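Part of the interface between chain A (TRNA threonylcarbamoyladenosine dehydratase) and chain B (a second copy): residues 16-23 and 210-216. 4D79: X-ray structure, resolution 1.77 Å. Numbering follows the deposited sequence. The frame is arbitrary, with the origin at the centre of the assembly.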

# COMPACT_ATOMS: atom_id res chain seq x y z
N THR A 16 -11.51 3.82 11.45
CA THR A 16 -10.51 4.83 11.78
C THR A 16 -10.67 5.28 13.23
O THR A 16 -9.69 5.38 13.98
CB THR A 16 -10.67 6.01 10.84
OG1 THR A 16 -10.68 5.53 9.49
CG2 THR A 16 -9.56 7.01 11.07
N ALA A 17 -11.89 5.58 13.63
CA ALA A 17 -12.16 5.99 15.01
C ALA A 17 -11.74 4.89 15.99
O ALA A 17 -11.14 5.18 17.03
CB ALA A 17 -13.63 6.31 15.16
N ARG A 18 -12.01 3.63 15.66
CA ARG A 18 -11.68 2.55 16.59
C ARG A 18 -10.17 2.35 16.69
O ARG A 18 -9.70 1.82 17.69
CB ARG A 18 -12.39 1.26 16.18
CG ARG A 18 -13.91 1.34 16.35
CD ARG A 18 -14.61 0.02 16.35
NE ARG A 18 -14.13 -0.89 15.33
CZ ARG A 18 -14.56 -0.94 14.07
NH1 ARG A 18 -15.49 -0.11 13.65
NH2 ARG A 18 -14.03 -1.83 13.23
N LEU A 19 -9.41 2.82 15.70
CA LEU A 19 -7.97 2.65 15.73
C LEU A 19 -7.25 3.83 16.37
O LEU A 19 -6.33 3.64 17.18
CB LEU A 19 -7.43 2.45 14.31
CG LEU A 19 -5.92 2.21 14.21
CD1 LEU A 19 -5.49 1.00 15.02
CD2 LEU A 19 -5.55 2.00 12.73
N TYR A 20 -7.60 5.04 15.95
CA TYR A 20 -6.90 6.25 16.37
C TYR A 20 -7.60 7.01 17.47
O TYR A 20 -6.96 7.85 18.11
CB TYR A 20 -6.71 7.21 15.20
CG TYR A 20 -5.87 6.65 14.09
CD1 TYR A 20 -4.48 6.63 14.17
CD2 TYR A 20 -6.47 6.17 12.95
CE1 TYR A 20 -3.71 6.12 13.11
CE2 TYR A 20 -5.74 5.68 11.92
CZ TYR A 20 -4.37 5.63 11.99
OH TYR A 20 -3.70 5.12 10.89
N GLY A 21 -8.90 6.78 17.66
CA GLY A 21 -9.69 7.45 18.68
C GLY A 21 -10.60 8.53 18.09
O GLY A 21 -10.39 9.05 17.00
N GLU A 22 -11.62 8.89 18.88
CA GLU A 22 -12.57 9.92 18.47
C GLU A 22 -11.90 11.28 18.27
O GLU A 22 -12.23 12.02 17.33
CB GLU A 22 -13.69 10.05 19.51
CG GLU A 22 -15.09 10.20 18.92
CD GLU A 22 -15.58 8.91 18.28
OE1 GLU A 22 -15.46 7.85 18.92
OE2 GLU A 22 -16.10 8.96 17.13
N LYS A 23 -10.99 11.66 19.18
CA LYS A 23 -10.32 12.95 19.02
C LYS A 23 -9.55 13.00 17.71
O LYS A 23 -9.58 14.01 16.99
CB LYS A 23 -9.38 13.20 20.20
CG LYS A 23 -10.07 13.44 21.55
CD LYS A 23 -9.02 13.72 22.63
CE LYS A 23 -8.38 15.11 22.47
NZ LYS A 23 -9.36 16.21 22.66
N LEU B 210 -0.48 -4.38 19.70
CA LEU B 210 -1.84 -4.10 19.26
C LEU B 210 -2.42 -2.89 19.96
O LEU B 210 -2.21 -2.67 21.16
CB LEU B 210 -2.76 -5.29 19.52
CG LEU B 210 -3.18 -6.15 18.34
CD1 LEU B 210 -1.97 -6.57 17.54
CD2 LEU B 210 -3.94 -7.34 18.88
N VAL B 211 -3.19 -2.13 19.18
CA VAL B 211 -3.92 -0.95 19.61
C VAL B 211 -5.37 -1.39 19.72
O VAL B 211 -6.01 -1.69 18.69
CB VAL B 211 -3.77 0.20 18.61
CG1 VAL B 211 -4.55 1.42 19.09
CG2 VAL B 211 -2.30 0.54 18.40
N TYR B 212 -5.91 -1.40 20.94
CA TYR B 212 -7.24 -1.89 21.22
C TYR B 212 -8.29 -0.87 20.83
O TYR B 212 -7.97 0.29 20.58
CB TYR B 212 -7.36 -2.30 22.70
CG TYR B 212 -6.74 -3.66 22.90
CD1 TYR B 212 -5.36 -3.85 22.80
CD2 TYR B 212 -7.54 -4.78 23.15
CE1 TYR B 212 -4.80 -5.13 22.92
CE2 TYR B 212 -7.00 -6.04 23.28
CZ TYR B 212 -5.63 -6.21 23.18
OH TYR B 212 -5.09 -7.46 23.29
N PRO B 213 -9.55 -1.31 20.69
CA PRO B 213 -10.59 -0.42 20.16
C PRO B 213 -10.76 0.82 21.02
O PRO B 213 -10.93 0.74 22.24
CB PRO B 213 -11.85 -1.29 20.19
CG PRO B 213 -11.34 -2.70 20.24
CD PRO B 213 -10.09 -2.64 21.01
N GLN B 214 -10.77 1.96 20.33
CA GLN B 214 -10.83 3.30 20.90
C GLN B 214 -12.23 3.91 20.87
O GLN B 214 -12.41 5.02 21.36
CB GLN B 214 -9.88 4.20 20.12
CG GLN B 214 -8.44 3.71 20.02
CD GLN B 214 -7.68 3.89 21.29
OE1 GLN B 214 -7.47 5.02 21.73
NE2 GLN B 214 -7.26 2.78 21.90
N SER B 215 -13.19 3.24 20.24
CA SER B 215 -14.57 3.70 20.18
C SER B 215 -15.45 2.47 19.98
O SER B 215 -14.96 1.34 19.90
CB SER B 215 -14.75 4.71 19.05
OG SER B 215 -15.99 5.38 19.16
N ASP B 216 -16.76 2.70 19.89
CA ASP B 216 -17.72 1.62 19.65
C ASP B 216 -18.70 1.95 18.52
O ASP B 216 -19.02 3.11 18.28
CB ASP B 216 -18.51 1.32 20.93
CG ASP B 216 -17.72 0.47 21.92
OD1 ASP B 216 -16.84 -0.30 21.48
OD2 ASP B 216 -18.00 0.57 23.13
O HOH W 1 -8.09 -0.86 17.46
O HOH W 2 -12.05 7.63 21.32

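This is a small, largely polar contact in which an irregular strip of chain B docks on the C-terminal end of a helix in chain A and hydrogen-bonds a carbonyl left free there, A:Arg18 O, with one apolar pair and two bridging waters completing the fit.

The central rule is carbonyl capture. Near its end a helix runs out of amides to satisfy its last carbonyls, and A:Arg18 O is answered from across the interface: B:Gln214 N donates to it at 2.9 Å, with an N-H...acceptor angle of 150°. B:Pro213 CA approaches the same oxygen, A:Arg18 O, at 3.5 Å in a CA-H...O contact. Proline has no amide hydrogen; the N-H comes from the next residue. Water 1 adds a third approach, donating to A:Arg18 O at 3.1 Å and to B:Val211 O at 2.6 Å, and so joins two acceptors that could not bond each other directly.

A:Gly21 closes the helix with a positive phi of 105°. At these backbone angles a CB would jam against the carbonyl O of the preceding residue, which by itself calls for glycine. B:Gln214 CB lies 3.6 Å from A:Gly21 CA, but the demand for glycine comes from the backbone, not from this neighbour. The CA-to-CB bond of B:Gln214 points toward chain A, and its chi1 and chi2, both m, fold the chain back so that its NE2 donates to B:Tyr212 O at 2.9 Å. The amide thus braces its own loop, while its methylenes pack on the helix end, CG lying 3.5 Å from A:Leu19 O.

The apolar part is modest. The CA-to-CB bond of A:Leu19 points away, yet its t, p rotamer brings CD1 to 4.1 Å from B:Val211 CB. The CA-to-CB bond of B:Val211 points toward chain A, and its gamma branch places CG1 3.4 Å from A:Leu19 O while CB meets the leucine.

A:Arg18 gives the largest covered area on its side, 80 Å², but not through a charged contact with this stretch: its CG lies 3.7 Å from B:Ser215 O, while NE and NH2 are hydrogen-bonded elsewhere in the structure.

Beyond the glycine, the CA-to-CB bond of A:Glu22 points sideways, but the end of the side chain comes nearer, and B:Ser215 OG donates to A:Glu22 OE1 at a short 2.5 Å, though the serine is poorly ordered. Water 2 accepts from A:Glu22 N at 2.8 Å and donates to B:Gln214 O at 2.6 Å, linking the first turn of the next helix to the same loop.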